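Local coordinates for peroxisomal membrane protein LPX1 (Saccharomyces cerevisiae, PDB 2Y6U) that hydrolyses acyl esters in the peroxisome, with lipase and phospholipase A activity, at residues D99-N104 / K256-Q261. Residues are numbered along the deposited sequence; the frame is centred on the assembly and turned at random. Where two conformers were deposited one is given.
Sequences DSAVRN and KMEQAQ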
ATOM      1  N   ASP A  99     -20.709   3.442  11.291  1.00 31.58           N
ATOM      2  CA  ASP A  99     -21.623   2.757  10.368  1.00 30.89           C
ATOM      3  C   ASP A  99     -20.904   1.585   9.781  1.00 30.15           C
ATOM      4  O   ASP A  99     -21.566   0.603   9.364  1.00 31.23           O
ATOM      5  CB  ASP A  99     -22.144   3.727   9.306  1.00 30.54           C
ATOM      6  CG  ASP A  99     -23.157   4.732   9.872  1.00 34.01           C
ATOM      7  OD1 ASP A  99     -23.936   4.403  10.794  1.00 36.06           O
ATOM      8  OD2 ASP A  99     -23.181   5.868   9.369  1.00 36.19           O
ATOM      9  N   SER A 100     -19.560   1.627   9.769  1.00 27.07           N
ATOM     10  CA  SER A 100     -18.831   0.504   9.244  1.00 27.10           C
ATOM     11  C   SER A 100     -18.975  -0.688  10.171  1.00 26.99           C
ATOM     12  O   SER A 100     -19.263  -1.789   9.713  1.00 27.65           O
ATOM     13  CB  SER A 100     -17.357   0.829   9.099  1.00 25.02           C
ATOM     14  OG  SER A 100     -17.192   1.817   8.066  1.00 28.97           O
ATOM     15  N   ALA A 101     -18.955  -0.413  11.486  1.00 27.66           N
ATOM     16  CA  ALA A 101     -19.156  -1.473  12.473  1.00 28.31           C
ATOM     17  C   ALA A 101     -20.498  -2.124  12.338  1.00 29.63           C
ATOM     18  O   ALA A 101     -20.641  -3.327  12.485  1.00 30.98           O
ATOM     19  CB  ALA A 101     -18.980  -0.944  13.955  1.00 26.58           C
ATOM     20  N   VAL A 102     -21.529  -1.309  12.106  1.00 30.50           N
ATOM     21  CA  VAL A 102     -22.857  -1.838  11.899  1.00 34.27           C
ATOM     22  C   VAL A 102     -22.850  -2.775  10.670  1.00 34.22           C
ATOM     23  O   VAL A 102     -23.402  -3.878  10.743  1.00 32.39           O
ATOM     24  CB  VAL A 102     -23.909  -0.669  11.801  1.00 35.89           C
ATOM     25  CG1 VAL A 102     -25.362  -1.162  11.433  1.00 36.28           C
ATOM     26  CG2 VAL A 102     -23.912   0.190  13.173  1.00 34.20           C
ATOM     27  N   ARG A 103     -22.272  -2.337   9.564  1.00 31.63           N
ATOM     28  CA  ARG A 103     -22.253  -3.204   8.346  1.00 35.19           C
ATOM     29  C   ARG A 103     -21.527  -4.538   8.618  1.00 32.77           C
ATOM     30  O   ARG A 103     -21.916  -5.548   8.066  1.00 34.77           O
ATOM     31  CB  ARG A 103     -21.468  -2.600   7.196  1.00 34.80           C
ATOM     32  CG  ARG A 103     -22.106  -1.539   6.316  1.00 43.11           C
ATOM     33  CD  ARG A 103     -23.171  -1.962   5.421  1.00 50.95           C
ATOM     34  NE  ARG A 103     -22.833  -2.681   4.191  1.00 56.77           N
ATOM     35  CZ  ARG A 103     -23.660  -2.711   3.124  1.00 55.96           C
ATOM     36  NH1 ARG A 103     -24.743  -1.976   3.129  1.00 57.99           N
ATOM     37  NH2 ARG A 103     -23.388  -3.394   2.020  1.00 55.38           N
ATOM     38  N   ASN A 104     -20.467  -4.452   9.445  1.00 29.81           N
ATOM     39  CA  ASN A 104     -19.548  -5.531   9.728  1.00 29.21           C
ATOM     40  C   ASN A 104     -19.963  -6.365  10.981  1.00 32.02           C
ATOM     41  O   ASN A 104     -19.240  -7.301  11.377  1.00 31.24           O
ATOM     42  CB  ASN A 104     -18.156  -4.978   9.923  1.00 25.07           C
ATOM     43  CG  ASN A 104     -17.575  -4.462   8.627  1.00 24.88           C
ATOM     44  OD1 ASN A 104     -17.835  -5.059   7.600  1.00 26.48           O
ATOM     45  ND2 ASN A 104     -16.767  -3.427   8.685  1.00 22.60           N
ATOM     46  N   LYS A 256     -23.384   2.043  18.190  1.00 39.14           N
ATOM     47  CA  LYS A 256     -22.722   1.526  17.031  1.00 38.45           C
ATOM     48  C   LYS A 256     -21.322   1.039  17.445  1.00 38.11           C
ATOM     49  O   LYS A 256     -20.868  -0.037  17.009  1.00 39.29           O
ATOM     50  CB  LYS A 256     -22.642   2.611  15.915  1.00 36.58           C
ATOM     51  CG  LYS A 256     -24.033   3.018  15.441  1.00 38.35           C
ATOM     52  CD  LYS A 256     -23.960   3.915  14.260  1.00 34.62           C
ATOM     53  CE  LYS A 256     -25.389   4.203  13.729  1.00 37.78           C
ATOM     54  NZ  LYS A 256     -25.198   5.464  12.850  1.00 35.63           N
ATOM     55  N   MET A 257     -20.615   1.874  18.199  1.00 35.66           N
ATOM     56  CA  MET A 257     -19.352   1.472  18.799  1.00 35.38           C
ATOM     57  C   MET A 257     -19.510   0.333  19.821  1.00 36.64           C
ATOM     58  O   MET A 257     -20.155   0.516  20.892  1.00 42.46           O
ATOM     59  CB  MET A 257     -18.684   2.637  19.471  1.00 34.29           C
ATOM     60  CG  MET A 257     -17.214   2.398  19.836  1.00 35.50           C
ATOM     61  SD  MET A 257     -16.219   2.372  18.257  1.00 34.20           S
ATOM     62  CE  MET A 257     -15.039   1.017  18.609  1.00 32.31           C
ATOM     63  N   GLU A 258     -18.982  -0.829  19.487  1.00 35.41           N
ATOM     64  CA  GLU A 258     -19.009  -2.013  20.362  0.50 36.62           C
ATOM     65  C   GLU A 258     -17.923  -1.850  21.443  1.00 36.13           C
ATOM     66  O   GLU A 258     -16.777  -1.507  21.139  1.00 33.29           O
ATOM     67  CB  GLU A 258     -18.757  -3.306  19.539  0.50 37.51           C
ATOM     68  CG  GLU A 258     -19.859  -3.739  18.525  0.50 38.97           C
ATOM     69  CD  GLU A 258     -19.290  -4.474  17.343  0.50 39.46           C
ATOM     70  OE1 GLU A 258     -18.716  -3.826  16.393  0.50 34.87           O
ATOM     71  OE2 GLU A 258     -19.307  -5.700  17.393  0.50 41.11           O
ATOM     72  N   GLN A 259     -18.257  -2.122  22.714  1.00 37.90           N
ATOM     73  CA  GLN A 259     -17.279  -1.966  23.768  1.00 37.10           C
ATOM     74  C   GLN A 259     -16.039  -2.827  23.510  1.00 35.82           C
ATOM     75  O   GLN A 259     -14.946  -2.373  23.714  1.00 34.98           O
ATOM     76  CB  GLN A 259     -17.839  -2.372  25.133  1.00 39.16           C
ATOM     77  CG  GLN A 259     -16.821  -2.181  26.263  1.00 42.36           C
ATOM     78  CD  GLN A 259     -17.455  -2.247  27.659  1.00 47.26           C
ATOM     79  OE1 GLN A 259     -18.181  -3.153  27.955  1.00 46.28           O
ATOM     80  NE2 GLN A 259     -17.196  -1.251  28.483  1.00 46.87           N
ATOM     81  N   ALA A 260     -16.210  -4.095  23.144  1.00 35.68           N
ATOM     82  CA  ALA A 260     -15.033  -4.954  22.867  1.00 35.79           C
ATOM     83  C   ALA A 260     -14.125  -4.372  21.815  1.00 34.51           C
ATOM     84  O   ALA A 260     -12.883  -4.397  21.945  1.00 33.51           O
ATOM     85  CB  ALA A 260     -15.494  -6.373  22.484  1.00 37.47           C
ATOM     86  N   GLN A 261     -14.723  -3.799  20.753  1.00 32.43           N
ATOM     87  CA  GLN A 261     -13.927  -3.198  19.626  1.00 31.44           C
ATOM     88  C   GLN A 261     -13.203  -1.931  20.071  1.00 30.44           C
ATOM     89  O   GLN A 261     -12.046  -1.712  19.697  1.00 30.05           O
ATOM     90  CB  GLN A 261     -14.802  -2.972  18.399  1.00 28.21           C
ATOM     91  CG  GLN A 261     -15.249  -4.282  17.764  1.00 30.11           C
ATOM     92  CD  GLN A 261     -14.095  -5.086  17.226  1.00 29.66           C
ATOM     93  OE1 GLN A 261     -13.086  -4.533  16.884  1.00 31.19           O
ATOM     94  NE2 GLN A 261     -14.255  -6.389  17.139  1.00 30.14           N
TER
HETATM   95  O   HOH W   1     -19.493  -5.125  14.304  1.00 50.06           O
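Asp99 and Lys256 form a salt bridge, 2.6 Å from Lys256 NZ to Asp99 OD1. The ammonium meets this oxygen on its syn side, 19° out of the carboxylate plane. Lys256 CG stands anti to its own carbonyl carbon (chi1 -63°), and the chain then runs extended to NZ. Asp99 OD2 makes a second salt bridge, to Lys65, which puts Asp99 between two lysines and would help to keep it ionised.

Apolar contact comes from the flank of the same lysine: Val102 CG2 lies 3.6 Å from Lys256 CG and also touches CB and CD, the two side chains crossing at a slant. Next to it the methyl of Ala101 packs against backbone, its CB 3.7 Å from Lys256 O. Lys256 O itself accepts a hydrogen bond from Arg105.

One water bridges the two segments, donating to the backbone oxygen Ala101 O at 2.8 Å and to the carboxylate oxygen Glu258 OE1 at 2.6 Å, the latter in one of two conformers and so less certain; Glu258 is the N-cap residue of helix 259-264.

Lys256 thus serves twice, methylenes covering Val102 and ammonium pairing with Asp99, so a mixed apolar and ionic surface contact ties helix 98-103 to the segment after strand 253-255.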